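Side-chain contacts in secretion activator protein, hypothetical (Brucella abortus bv. 1 str. 9-941, PDB 7DNP), which probably cleaves the glycan strands of peptidoglycan as a muramidase-type autolysin of the glycosyl hydrolase 108 family, acting with the type IV secretion system: residues K3-K8 and G81-T86; H12-E17 and L56-A61; E67-K72 and D88-S93; M101-K104 and Q110-V113. All coordinates share one frame; numbering follows the deposited sequence.

Contact 1: K3-K8 and G81-T86; sequences KGTFAK and GVDHAT
Thr-5, near the start of helix 5-17, touches Asp-83 and His-84 in the first turn of helix 82-93, and both of its branches are used. The hydroxyl Thr-5 OG1 gives its proton to Asp-83 OD2 at 2.6 Å, on the syn side of the carboxylate and 32° out of its plane. Thr-5 CG2, the methyl branch, lies anti to the backbone N and faces the other helix as well, 4.2 Å from His-84 CB. A threonine suits this place because one small side chain supplies a donor for the acid and a methyl for the apolar neighbours. Here two helices of the lysozyme-like domain come together by their N-terminal ends, with Trp-70 of helix 58-70 touching both Thr-5 and Asp-83. Asp-83 holds CG between its backbone N and carbonyl carbon (chi1 47°), which folds OD1 back over its own helix start; there it receives weak bonds from Gly-81 N and His-84 N, and OD2 is left to reach across. Ala-2 N also bonds to OD2. Farther along, Phe-6 points away from helix 82-93 to meet the Trp-70 ring, and Lys-8 rests on Phe-169 of helix 148-170, whose ring also packs edge-to-face with His-84.

Contact 2: H12-E17 and L56-A61; sequences HVFSDE and LTKTKA
Lys-58 lays its aliphatic chain across one face of the Phe-14 ring. Lys-58 CE stands over the middle of the Phe-14 ring, 3.8 Å from its centroid, in a CH-pi contact, while Lys-58 CG approaches the far rim at Phe-14 CE1, 4.0 Å away. Lys-58 NZ lies farther out, 4.9 Å from the centroid of the Phe-14 ring and 27° off its normal, an off-centre cation-pi contact. At the ring edge, Ala-61 CB meets Phe-14 CE1 at 4.1 Å; its small methyl leaves room for the ring edge between the two helices. The lysine gets there because its CG is anti to the backbone N (chi1 -172°) and the rest of the chain is extended. Behind it, Thr-57 is the N-cap of helix 58-70, its OG1 accepting from Lys-60 N, and Met-33 touches Phe-14, Lys-58 and Ala-61 alike. Two helices of the glycosyl hydrolase region are thus joined mainly through carbon, and the off-centre ammonium would probably add only a modest electrostatic attraction to the ring.

Contact 3: E67-K72 and D88-S93; sequences ENYWNK and DFAIHS. With H9U ((2R)-2-[[(2S)-2-[[(2R)-2-[(2R,3S,4R,5R,6S)-5-acetamido-3-[(2S,3R,4R,5S,6R)-3-acetamido-6-(hydroxymethyl)-4,5-bis(oxidanyl)oxan-2-yl]oxy-2-(hydroxymethyl)-6-oxidanyl-oxan-4-yl]oxypropanoyl]amino]propanoyl]amino]pentanedioic acid), chain B.
The pocket for the bound muropeptide H9U, a disaccharide carrying a short peptide, is lined here by Tyr-69 of helix 58-70 and by Ile-91, His-92 and Ser-93 at the C-terminal end of helix 82-93. Tyr-69 joins the two helices: its ring edge meets Ala-90 O, 3.4 Å from Tyr-69 CE1, and Tyr-69 CD1 packs against Ile-91 CG1 at 4.3 Å. The small methyl of Ala-90 suits the close approach of the ring. With CG anti to the carbonyl carbon (chi1 -69°), the ring carries its hydroxyl to the ligand, where Tyr-69 OH and H9U O06 form a very short hydrogen bond of 2.5 Å, O06 lying in the ring plane; Tyr-69 OH also bonds to Thr-39.

On the other helix the ligand uses the backbone as well as side chains. H9U N19 donates to Ile-91 O at 2.7 Å in a nearly straight bond (162°), and H9U N20 donates to His-92 O at 3.3 Å. His-92 NE2 gives a proton to H9U O10 at 2.9 Å, while the methyl C44 lies over one face of the imidazole, offset toward the rim. Trp-155 meets this ring edge-to-face. Near the end of a helix carbonyls run short of N-H partners, and the residue four beyond Ile-91 is Pro-95, which has none; a sugar acetamide, through N19, takes that place, and a peptide amide, through N20, bonds the next carbonyl.

Contact 4: M101-K104 and Q110-V113; sequences MLQK and QDGV
Gln-103, on helix 95-106, and Asp-111, in the loop leading to helix 116-123, carry most of the polar bonding of this contact in the predicted peptidoglycan-binding region. The amide works with both of its ends. Gln-103 OE1 accepts from Gly-112 N at 2.9 Å, in the carbonyl plane and on a lone pair (N-H...O angle 165°), with a weaker bond from Asp-111 N. Gln-103 NE2 donates to Asp-111 OD1 at 2.8 Å, keeping the acceptor close to the amide plane but coming to the carboxylate from above its plane, the two flat groups being turned 57° apart. NE2 also bonds to Thr-118 of helix 116-123. A glutamine suits the site because one flat group offers an acceptor and a donor, and its chain is long enough to span from helix to loop.

Within the loop, Asp-111 CG lies between its backbone N and carbonyl carbon (chi1 60°), turning OD1 back to Val-113 N. Asp-111 OD1 accepts from Val-113 N at 3.0 Å, an Asx turn; this donor and Gln-103 NE2 reach OD1 from opposite faces of the carboxylate. Gly-112 has a positive phi at which a CB would press on the carbonyl O of Asp-111.

In van der Waals contact, Gln-110 NE2 lies 3.4 Å from Lys-104 CB. With two full-strength donors on one carboxylate oxygen, the Asp-111 group should be held in its rotation, and the buried Gln-103 amide is satisfied by the loop together with Thr-118.

From the N terminus, helix 5-17 enters two of the contacts. Its start meets helix 82-93 in contact 1, closing a long loop, and its end meets helix 58-70 in contact 2, a shorter loop that lies wholly within the first. Contact 3 then ties helix 58-70 to helix 82-93; its segments alternate with those of contact 1, so the two cross, and they touch through Trp-70. Contact 4 follows in series, closing a short loop that runs from the last turns of helix 95-106 into the segment after it, in the predicted peptidoglycan-binding region. Phe-89 on Met-101 joins contacts 3 and 4, whereas contacts 2 and 4 lie on opposite sides of the chain's centre.

Contact 1: K3-K8 and G81-T86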
loop_
_atom_site.group_PDB
_atom_site.type_symbol
_atom_site.label_atom_id
_atom_site.label_comp_id
_atom_site.label_asym_id
_atom_site.label_seq_id
_atom_site.Cartn_x
_atom_site.Cartn_y
_atom_site.Cartn_z
ATOM N N LYS A 3 -13.888 -2.739 6.679
ATOM C CA LYS A 3 -13.255 -3.725 7.552
ATOM C C LYS A 3 -12.984 -5.037 6.828
ATOM O O LYS A 3 -11.908 -5.627 6.981
ATOM C CB LYS A 3 -14.133 -3.967 8.781
ATOM C CG LYS A 3 -13.758 -5.207 9.594
ATOM C CD LYS A 3 -14.730 -5.419 10.749
ATOM C CE LYS A 3 -14.400 -6.676 11.545
ATOM N NZ LYS A 3 -15.359 -6.857 12.673
ATOM N N GLY A 4 -13.945 -5.509 6.034
ATOM C CA GLY A 4 -13.839 -6.806 5.390
ATOM C C GLY A 4 -12.852 -6.876 4.241
ATOM O O GLY A 4 -12.595 -7.976 3.744
ATOM N N THR A 5 -12.296 -5.743 3.809
ATOM C CA THR A 5 -11.375 -5.771 2.680
ATOM C C THR A 5 -10.036 -6.394 3.056
ATOM O O THR A 5 -9.396 -7.034 2.212
ATOM C CB THR A 5 -11.166 -4.359 2.134
ATOM O OG1 THR A 5 -12.436 -3.772 1.816
ATOM C CG2 THR A 5 -10.297 -4.391 0.870
ATOM N N PHE A 6 -9.599 -6.230 4.307
ATOM C CA PHE A 6 -8.271 -6.703 4.692
ATOM C C PHE A 6 -8.145 -8.212 4.500
ATOM O O PHE A 6 -7.175 -8.694 3.901
ATOM C CB PHE A 6 -7.971 -6.304 6.138
ATOM C CG PHE A 6 -6.538 -6.500 6.535
ATOM C CD1 PHE A 6 -5.539 -5.689 6.013
ATOM C CD2 PHE A 6 -6.185 -7.499 7.432
ATOM C CE1 PHE A 6 -4.211 -5.872 6.379
ATOM C CE2 PHE A 6 -4.859 -7.685 7.807
ATOM C CZ PHE A 6 -3.873 -6.875 7.280
ATOM N N ALA A 7 -9.130 -8.970 4.988
ATOM C CA ALA A 7 -9.136 -10.418 4.800
ATOM C C ALA A 7 -9.219 -10.806 3.328
ATOM O O ALA A 7 -8.755 -11.888 2.949
ATOM C CB ALA A 7 -10.299 -11.038 5.569
ATOM N N LYS A 8 -9.811 -9.954 2.491
ATOM C CA LYS A 8 -9.912 -10.256 1.069
ATOM C C LYS A 8 -8.636 -9.884 0.327
ATOM O O LYS A 8 -8.225 -10.593 -0.596
ATOM C CB LYS A 8 -11.105 -9.520 0.454
ATOM C CG LYS A 8 -12.461 -10.154 0.713
ATOM C CD LYS A 8 -13.571 -9.325 0.072
ATOM C CE LYS A 8 -14.704 -10.201 -0.448
ATOM N NZ LYS A 8 -15.544 -10.744 0.657
ATOM N N GLY A 81 -12.761 -0.606 -1.853
ATOM C CA GLY A 81 -12.015 -0.300 -3.070
ATOM C C GLY A 81 -10.995 0.801 -2.902
ATOM O O GLY A 81 -9.828 0.630 -3.253
ATOM N N VAL A 82 -11.430 1.953 -2.385
ATOM C CA VAL A 82 -10.484 2.999 -2.010
ATOM C C VAL A 82 -9.485 2.460 -0.996
ATOM O O VAL A 82 -8.286 2.759 -1.066
ATOM C CB VAL A 82 -11.228 4.230 -1.459
ATOM C CG1 VAL A 82 -10.236 5.249 -0.915
ATOM C CG2 VAL A 82 -12.106 4.857 -2.539
ATOM N N ASP A 83 -9.967 1.661 -0.038
ATOM C CA ASP A 83 -9.082 1.073 0.963
ATOM C C ASP A 83 -7.974 0.255 0.307
ATOM O O ASP A 83 -6.795 0.416 0.638
ATOM C CB ASP A 83 -9.888 0.221 1.952
ATOM C CG ASP A 83 -10.880 -0.721 1.274
ATOM O OD1 ASP A 83 -10.832 -0.887 0.038
ATOM O OD2 ASP A 83 -11.714 -1.313 1.996
ATOM N N HIS A 84 -8.332 -0.600 -0.657
ATOM C CA HIS A 84 -7.336 -1.473 -1.278
ATOM C C HIS A 84 -6.329 -0.677 -2.096
ATOM O O HIS A 84 -5.123 -0.946 -2.035
ATOM C CB HIS A 84 -8.019 -2.526 -2.152
ATOM C CG HIS A 84 -7.058 -3.431 -2.861
ATOM N ND1 HIS A 84 -6.303 -4.375 -2.202
ATOM C CD2 HIS A 84 -6.723 -3.527 -4.170
ATOM C CE1 HIS A 84 -5.547 -5.020 -3.074
ATOM N NE2 HIS A 84 -5.781 -4.522 -4.274
ATOM N N ALA A 85 -6.806 0.293 -2.878
ATOM C CA ALA A 85 -5.899 1.120 -3.667
ATOM C C ALA A 85 -4.913 1.862 -2.774
ATOM O O ALA A 85 -3.732 1.989 -3.110
ATOM C CB ALA A 85 -6.696 2.116 -4.510
ATOM N N THR A 86 -5.387 2.365 -1.634
ATOM C CA THR A 86 -4.516 3.100 -0.726
ATOM C C THR A 86 -3.557 2.161 -0.005
ATOM O O THR A 86 -2.384 2.501 0.202
ATOM C CB THR A 86 -5.369 3.886 0.266
ATOM O OG1 THR A 86 -6.276 4.723 -0.463
ATOM C CG2 THR A 86 -4.498 4.747 1.169
#

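Contact 2: H12-E17 and L56-A61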
loop_
_atom_site.group_PDB
_atom_site.type_symbol
_atom_site.label_atom_id
_atom_site.label_comp_id
_atom_site.label_asym_id
_atom_site.label_seq_id
_atom_site.Cartn_x
_atom_site.Cartn_y
_atom_site.Cartn_z
ATOM N N HIS A 12 -4.027 -11.926 -1.644
ATOM C CA HIS A 12 -3.452 -11.508 -2.919
ATOM C C HIS A 12 -2.082 -10.869 -2.738
ATOM O O HIS A 12 -1.210 -11.026 -3.599
ATOM C CB HIS A 12 -4.393 -10.540 -3.637
ATOM C CG HIS A 12 -5.663 -11.175 -4.105
ATOM N ND1 HIS A 12 -6.880 -10.945 -3.496
ATOM C CD2 HIS A 12 -5.906 -12.045 -5.114
ATOM C CE1 HIS A 12 -7.817 -11.642 -4.114
ATOM N NE2 HIS A 12 -7.252 -12.317 -5.100
ATOM N N VAL A 13 -1.868 -10.147 -1.638
ATOM C CA VAL A 13 -0.548 -9.578 -1.380
ATOM C C VAL A 13 0.472 -10.689 -1.169
ATOM O O VAL A 13 1.524 -10.718 -1.817
ATOM C CB VAL A 13 -0.596 -8.618 -0.177
ATOM C CG1 VAL A 13 0.810 -8.180 0.211
ATOM C CG2 VAL A 13 -1.473 -7.410 -0.488
ATOM N N PHE A 14 0.174 -11.626 -0.265
ATOM C CA PHE A 14 1.115 -12.706 0.021
ATOM C C PHE A 14 1.363 -13.569 -1.212
ATOM O O PHE A 14 2.491 -14.020 -1.446
ATOM C CB PHE A 14 0.600 -13.558 1.184
ATOM C CG PHE A 14 0.800 -12.923 2.536
ATOM C CD1 PHE A 14 2.073 -12.751 3.053
ATOM C CD2 PHE A 14 -0.285 -12.498 3.287
ATOM C CE1 PHE A 14 2.264 -12.169 4.292
ATOM C CE2 PHE A 14 -0.101 -11.914 4.526
ATOM C CZ PHE A 14 1.174 -11.750 5.030
ATOM N N SER A 15 0.321 -13.806 -2.013
ATOM C CA SER A 15 0.490 -14.544 -3.262
ATOM C C SER A 15 1.431 -13.812 -4.211
ATOM O O SER A 15 2.329 -14.418 -4.804
ATOM C CB SER A 15 -0.869 -14.766 -3.928
ATOM O OG SER A 15 -1.639 -15.726 -3.226
ATOM N N ASP A 16 1.240 -12.501 -4.366
ATOM C CA ASP A 16 2.014 -11.727 -5.331
ATOM C C ASP A 16 3.449 -11.479 -4.887
ATOM O O ASP A 16 4.267 -11.066 -5.717
ATOM C CB ASP A 16 1.330 -10.383 -5.606
ATOM C CG ASP A 16 -0.020 -10.537 -6.294
ATOM O OD1 ASP A 16 -0.419 -11.685 -6.591
ATOM O OD2 ASP A 16 -0.686 -9.506 -6.537
ATOM N N GLU A 17 3.775 -11.724 -3.619
ATOM C CA GLU A 17 5.083 -11.402 -3.057
ATOM C C GLU A 17 6.029 -12.590 -3.007
ATOM O O GLU A 17 7.236 -12.419 -3.204
ATOM C CB GLU A 17 4.925 -10.842 -1.639
ATOM C CG GLU A 17 4.487 -9.395 -1.591
ATOM C CD GLU A 17 5.349 -8.512 -2.462
ATOM O OE1 GLU A 17 6.593 -8.591 -2.343
ATOM O OE2 GLU A 17 4.779 -7.745 -3.270
ATOM N N LEU A 56 11.650 -14.174 9.012
ATOM C CA LEU A 56 10.358 -13.575 9.337
ATOM C C LEU A 56 9.216 -14.565 9.140
ATOM O O LEU A 56 9.141 -15.249 8.116
ATOM C CB LEU A 56 10.124 -12.338 8.469
ATOM C CG LEU A 56 8.858 -11.525 8.760
ATOM C CD1 LEU A 56 8.860 -11.025 10.190
ATOM C CD2 LEU A 56 8.733 -10.357 7.791
ATOM N N THR A 57 8.328 -14.638 10.131
ATOM C CA THR A 57 7.151 -15.491 10.065
ATOM C C THR A 57 6.005 -14.761 9.371
ATOM O O THR A 57 5.944 -13.531 9.347
ATOM C CB THR A 57 6.693 -15.929 11.462
ATOM O OG1 THR A 57 6.090 -14.817 12.146
ATOM C CG2 THR A 57 7.860 -16.464 12.290
ATOM N N LYS A 58 5.082 -15.546 8.809
ATOM C CA LYS A 58 3.907 -14.952 8.181
ATOM C C LYS A 58 3.012 -14.263 9.207
ATOM O O LYS A 58 2.383 -13.249 8.891
ATOM C CB LYS A 58 3.124 -16.017 7.411
ATOM C CG LYS A 58 1.995 -15.465 6.553
ATOM C CD LYS A 58 1.372 -16.548 5.672
ATOM C CE LYS A 58 0.356 -15.954 4.706
ATOM N NZ LYS A 58 -0.436 -17.001 3.996
ATOM N N THR A 59 2.951 -14.784 10.435
ATOM C CA THR A 59 2.161 -14.134 11.475
ATOM C C THR A 59 2.681 -12.732 11.764
ATOM O O THR A 59 1.902 -11.776 11.857
ATOM C CB THR A 59 2.163 -14.973 12.753
ATOM O OG1 THR A 59 1.430 -16.179 12.530
ATOM C CG2 THR A 59 1.510 -14.202 13.904
ATOM N N LYS A 60 4.001 -12.584 11.913
ATOM C CA LYS A 60 4.542 -11.256 12.178
ATOM C C LYS A 60 4.382 -10.348 10.965
ATOM O O LYS A 60 4.066 -9.163 11.113
ATOM C CB LYS A 60 6.008 -11.338 12.599
ATOM C CG LYS A 60 6.556 -9.994 13.086
ATOM C CD LYS A 60 8.016 -10.078 13.490
ATOM C CE LYS A 60 8.173 -10.539 14.924
ATOM N NZ LYS A 60 9.587 -10.391 15.366
ATOM N N ALA A 61 4.598 -10.883 9.758
ATOM C CA ALA A 61 4.355 -10.095 8.552
ATOM C C ALA A 61 2.914 -9.606 8.498
ATOM O O ALA A 61 2.653 -8.453 8.135
ATOM C CB ALA A 61 4.688 -10.916 7.305
#

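Contact 3: E67-K72 and D88-S93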
loop_
_atom_site.group_PDB
_atom_site.type_symbol
_atom_site.label_atom_id
_atom_site.label_comp_id
_atom_site.label_asym_id
_atom_site.label_seq_id
_atom_site.Cartn_x
_atom_site.Cartn_y
_atom_site.Cartn_z
ATOM N N GLU A 67 -1.039 -3.456 11.266
ATOM C CA GLU A 67 -0.834 -2.301 12.137
ATOM C C GLU A 67 -0.130 -1.149 11.430
ATOM O O GLU A 67 -0.472 0.020 11.650
ATOM C CB GLU A 67 -0.018 -2.704 13.366
ATOM C CG GLU A 67 -0.701 -3.704 14.278
ATOM C CD GLU A 67 -2.011 -3.183 14.821
ATOM O OE1 GLU A 67 -2.128 -1.950 15.008
ATOM O OE2 GLU A 67 -2.923 -4.006 15.059
ATOM N N ASN A 68 0.873 -1.442 10.612
ATOM C CA ASN A 68 1.728 -0.390 10.085
ATOM C C ASN A 68 1.383 0.012 8.662
ATOM O O ASN A 68 2.040 0.899 8.110
ATOM C CB ASN A 68 3.194 -0.817 10.179
ATOM C CG ASN A 68 3.764 -0.580 11.564
ATOM O OD1 ASN A 68 3.055 -0.123 12.463
ATOM N ND2 ASN A 68 5.043 -0.873 11.742
ATOM N N TYR A 69 0.368 -0.601 8.060
ATOM C CA TYR A 69 -0.009 -0.208 6.711
ATOM C C TYR A 69 -1.515 -0.006 6.633
ATOM O O TYR A 69 -1.975 1.125 6.451
ATOM C CB TYR A 69 0.504 -1.242 5.701
ATOM C CG TYR A 69 2.015 -1.202 5.611
ATOM C CD1 TYR A 69 2.654 -0.295 4.773
ATOM C CD2 TYR A 69 2.803 -2.027 6.404
ATOM C CE1 TYR A 69 4.034 -0.232 4.706
ATOM C CE2 TYR A 69 4.187 -1.970 6.344
ATOM C CZ TYR A 69 4.796 -1.070 5.496
ATOM O OH TYR A 69 6.168 -1.008 5.432
ATOM N N TRP A 70 -2.284 -1.083 6.816
ATOM C CA TRP A 70 -3.743 -0.990 6.806
ATOM C C TRP A 70 -4.252 0.042 7.812
ATOM O O TRP A 70 -5.035 0.934 7.462
ATOM C CB TRP A 70 -4.346 -2.369 7.088
ATOM C CG TRP A 70 -5.847 -2.403 7.133
ATOM C CD1 TRP A 70 -6.630 -2.481 8.245
ATOM C CD2 TRP A 70 -6.742 -2.375 6.014
ATOM N NE1 TRP A 70 -7.958 -2.499 7.890
ATOM C CE2 TRP A 70 -8.052 -2.436 6.525
ATOM C CE3 TRP A 70 -6.560 -2.298 4.628
ATOM C CZ2 TRP A 70 -9.177 -2.425 5.701
ATOM C CZ3 TRP A 70 -7.682 -2.288 3.812
ATOM C CH2 TRP A 70 -8.969 -2.350 4.350
ATOM N N ASN A 71 -3.817 -0.058 9.074
ATOM C CA ASN A 71 -4.298 0.883 10.084
ATOM C C ASN A 71 -3.763 2.293 9.855
ATOM O O ASN A 71 -4.444 3.270 10.187
ATOM C CB ASN A 71 -3.924 0.400 11.489
ATOM C CG ASN A 71 -4.798 -0.748 11.962
ATOM O OD1 ASN A 71 -5.863 -1.006 11.399
ATOM N ND2 ASN A 71 -4.353 -1.442 13.001
ATOM N N LYS A 72 -2.561 2.431 9.292
ATOM C CA LYS A 72 -1.992 3.758 9.074
ATOM C C LYS A 72 -2.599 4.485 7.878
ATOM O O LYS A 72 -2.329 5.677 7.696
ATOM C CB LYS A 72 -0.472 3.655 8.908
ATOM C CG LYS A 72 0.225 3.171 10.169
ATOM C CD LYS A 72 1.482 3.969 10.477
ATOM C CE LYS A 72 1.877 3.811 11.949
ATOM N NZ LYS A 72 2.997 2.841 12.145
ATOM N N ASP A 88 -2.249 -0.749 -1.099
ATOM C CA ASP A 88 -1.139 -1.206 -1.932
ATOM C C ASP A 88 -0.119 -0.098 -2.155
ATOM O O ASP A 88 1.091 -0.345 -2.099
ATOM C CB ASP A 88 -1.631 -1.738 -3.274
ATOM C CG ASP A 88 -0.510 -2.382 -4.063
ATOM O OD1 ASP A 88 -0.156 -3.533 -3.743
ATOM O OD2 ASP A 88 0.049 -1.726 -4.969
ATOM N N PHE A 89 -0.587 1.125 -2.424
ATOM C CA PHE A 89 0.304 2.279 -2.497
ATOM C C PHE A 89 1.105 2.417 -1.204
ATOM O O PHE A 89 2.324 2.630 -1.233
ATOM C CB PHE A 89 -0.531 3.536 -2.786
ATOM C CG PHE A 89 0.245 4.709 -3.343
ATOM C CD1 PHE A 89 1.631 4.730 -3.356
ATOM C CD2 PHE A 89 -0.438 5.813 -3.840
ATOM C CE1 PHE A 89 2.322 5.822 -3.863
ATOM C CE2 PHE A 89 0.246 6.906 -4.349
ATOM C CZ PHE A 89 1.632 6.909 -4.360
ATOM N N ALA A 90 0.438 2.248 -0.058
ATOM C CA ALA A 90 1.127 2.324 1.227
ATOM C C ALA A 90 2.180 1.235 1.359
ATOM O O ALA A 90 3.267 1.477 1.894
ATOM C CB ALA A 90 0.118 2.228 2.373
ATOM N N ILE A 91 1.877 0.022 0.894
ATOM C CA ILE A 91 2.855 -1.061 0.996
ATOM C C ILE A 91 4.082 -0.744 0.153
ATOM O O ILE A 91 5.225 -0.960 0.577
ATOM C CB ILE A 91 2.219 -2.401 0.585
ATOM C CG1 ILE A 91 1.218 -2.863 1.646
ATOM C CG2 ILE A 91 3.302 -3.460 0.352
ATOM C CD1 ILE A 91 0.383 -4.061 1.216
ATOM N N HIS A 92 3.861 -0.182 -1.033
ATOM C CA HIS A 92 4.928 0.051 -1.998
ATOM C C HIS A 92 5.770 1.275 -1.659
ATOM O O HIS A 92 6.984 1.270 -1.895
ATOM C CB HIS A 92 4.316 0.208 -3.389
ATOM C CG HIS A 92 5.279 0.003 -4.514
ATOM N ND1 HIS A 92 5.200 0.713 -5.693
ATOM C CD2 HIS A 92 6.331 -0.838 -4.650
ATOM C CE1 HIS A 92 6.162 0.319 -6.508
ATOM N NE2 HIS A 92 6.864 -0.620 -5.898
ATOM N N SER A 93 5.155 2.320 -1.105
ATOM C CA SER A 93 5.814 3.612 -0.950
ATOM C C SER A 93 5.650 4.204 0.442
ATOM O O SER A 93 6.068 5.346 0.665
ATOM C CB SER A 93 5.285 4.609 -1.989
ATOM O OG SER A 93 5.399 4.092 -3.304
HETATM C C22 H9U B . 8.888 -1.985 -1.170
HETATM C C24 H9U B . 9.771 -2.341 -3.427
HETATM C C26 H9U B . 8.446 -3.462 -1.146
HETATM C C28 H9U B . 9.436 -3.838 -3.336
HETATM C C23 H9U B . 10.022 -1.753 -2.094
HETATM C C25 H9U B . 8.631 -0.452 0.613
HETATM C C27 H9U B . 8.268 -0.575 2.113
HETATM C C29 H9U B . 7.726 0.702 2.632
HETATM C C30 H9U B . 8.611 1.848 2.346
HETATM C C31 H9U B . 8.853 1.947 0.833
HETATM C C32 H9U B . 11.414 0.252 -2.571
HETATM C C33 H9U B . 7.124 -3.595 -0.456
HETATM C C34 H9U B . 9.701 3.138 0.501
HETATM C C35 H9U B . 10.752 -1.635 -5.656
HETATM C C36 H9U B . 11.101 1.448 -3.463
HETATM C C37 H9U B . 7.298 -2.769 3.167
HETATM C C38 H9U B . 12.209 0.686 -1.350
HETATM C C39 H9U B . 9.362 2.933 -4.539
HETATM C C40 H9U B . 11.934 -1.497 -6.610
HETATM C C41 H9U B . 6.114 -3.734 3.207
HETATM C C42 H9U B . 9.393 4.164 -3.639
HETATM C C43 H9U B . 10.758 6.042 -2.594
HETATM C C44 H9U B . 7.964 2.763 -5.102
HETATM C C45 H9U B . 11.282 5.616 -1.230
HETATM C C46 H9U B . 11.744 7.038 -3.188
HETATM C C47 H9U B . 11.406 8.468 -2.768
HETATM C C48 H9U B . 12.361 9.476 -3.401
HETATM N N18 H9U B . 10.942 -2.210 -4.347
HETATM N N19 H9U B . 7.207 -1.620 2.276
HETATM N N20 H9U B . 9.695 1.796 -3.696
HETATM N N21 H9U B . 10.666 4.868 -3.453
HETATM O O01 H9U B . 9.282 -1.590 0.165
HETATM O O02 H9U B . 8.274 -4.055 -2.478
HETATM O O03 H9U B . 9.489 0.716 0.358
HETATM O O04 H9U B . 10.160 -0.278 -2.199
HETATM O O05 H9U B . 10.504 -4.511 -2.801
HETATM O O06 H9U B . 7.492 0.610 4.090
HETATM O O07 H9U B . 7.998 3.066 2.805
HETATM O O08 H9U B . 6.733 -4.936 -0.585
HETATM O O09 H9U B . 10.944 3.013 1.132
HETATM O O10 H9U B . 9.675 -1.268 -5.996
HETATM O O11 H9U B . 11.970 2.077 -3.963
HETATM O O12 H9U B . 8.249 -2.967 3.856
HETATM O O13 H9U B . 8.396 4.519 -3.099
HETATM O O14 H9U B . 10.869 6.201 -0.192
HETATM O O15 H9U B . 12.125 4.683 -1.145
HETATM O O16 H9U B . 13.269 9.071 -4.178
HETATM O O17 H9U B . 12.238 10.704 -3.142
#

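Contact 4: M101-K104 and Q110-V113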
loop_
_atom_site.group_PDB
_atom_site.type_symbol
_atom_site.label_atom_id
_atom_site.label_comp_id
_atom_site.label_asym_id
_atom_site.label_seq_id
_atom_site.Cartn_x
_atom_site.Cartn_y
_atom_site.Cartn_z
ATOM N N MET A 101 -1.072 11.381 -1.273
ATOM C CA MET A 101 -1.610 11.381 -2.627
ATOM C C MET A 101 -3.129 11.261 -2.619
ATOM O O MET A 101 -3.807 11.868 -3.456
ATOM C CB MET A 101 -0.985 10.251 -3.444
ATOM C CG MET A 101 -0.829 10.577 -4.926
ATOM S SD MET A 101 0.342 11.920 -5.248
ATOM C CE MET A 101 1.714 11.431 -4.208
ATOM N N LEU A 102 -3.680 10.474 -1.690
ATOM C CA LEU A 102 -5.130 10.424 -1.544
ATOM C C LEU A 102 -5.676 11.790 -1.155
ATOM O O LEU A 102 -6.737 12.206 -1.638
ATOM C CB LEU A 102 -5.525 9.370 -0.507
ATOM C CG LEU A 102 -7.011 9.340 -0.142
ATOM C CD1 LEU A 102 -7.844 8.832 -1.309
ATOM C CD2 LEU A 102 -7.259 8.497 1.103
ATOM N N GLN A 103 -4.950 12.507 -0.293
ATOM C CA GLN A 103 -5.363 13.849 0.102
ATOM C C GLN A 103 -5.294 14.811 -1.080
ATOM O O GLN A 103 -6.184 15.653 -1.256
ATOM C CB GLN A 103 -4.497 14.325 1.276
ATOM C CG GLN A 103 -4.849 13.608 2.593
ATOM C CD GLN A 103 -3.791 13.738 3.681
ATOM O OE1 GLN A 103 -2.590 13.779 3.408
ATOM N NE2 GLN A 103 -4.242 13.781 4.933
ATOM N N LYS A 104 -4.259 14.685 -1.913
ATOM C CA LYS A 104 -4.175 15.493 -3.129
ATOM C C LYS A 104 -5.363 15.229 -4.048
ATOM O O LYS A 104 -5.932 16.163 -4.627
ATOM C CB LYS A 104 -2.856 15.204 -3.848
ATOM C CG LYS A 104 -2.541 16.134 -5.014
ATOM C CD LYS A 104 -1.314 15.654 -5.776
ATOM C CE LYS A 104 -0.756 16.738 -6.687
ATOM N NZ LYS A 104 0.227 16.189 -7.664
ATOM N N GLN A 110 -2.106 17.909 2.492
ATOM C CA GLN A 110 -1.364 16.654 2.383
ATOM C C GLN A 110 -0.430 16.528 3.579
ATOM O O GLN A 110 0.729 16.944 3.536
ATOM C CB GLN A 110 -0.600 16.601 1.068
ATOM C CG GLN A 110 -1.502 16.721 -0.138
ATOM C CD GLN A 110 -0.745 17.082 -1.392
ATOM O OE1 GLN A 110 0.404 16.683 -1.574
ATOM N NE2 GLN A 110 -1.380 17.855 -2.262
ATOM N N ASP A 111 -0.929 15.932 4.660
ATOM C CA ASP A 111 -0.112 15.700 5.842
ATOM C C ASP A 111 0.186 14.224 6.087
ATOM O O ASP A 111 0.927 13.905 7.022
ATOM C CB ASP A 111 -0.770 16.325 7.083
ATOM C CG ASP A 111 -2.144 15.753 7.383
ATOM O OD1 ASP A 111 -2.476 14.655 6.892
ATOM O OD2 ASP A 111 -2.900 16.407 8.133
ATOM N N GLY A 112 -0.369 13.321 5.280
ATOM C CA GLY A 112 -0.032 11.914 5.368
ATOM C C GLY A 112 -0.780 11.121 6.416
ATOM O O GLY A 112 -0.450 9.947 6.624
ATOM N N VAL A 113 -1.781 11.715 7.071
ATOM C CA VAL A 113 -2.539 11.068 8.141
ATOM C C VAL A 113 -4.023 11.325 7.906
ATOM O O VAL A 113 -4.423 12.465 7.651
ATOM C CB VAL A 113 -2.114 11.585 9.531
ATOM C CG1 VAL A 113 -2.986 10.985 10.614
ATOM C CG2 VAL A 113 -0.640 11.275 9.794
#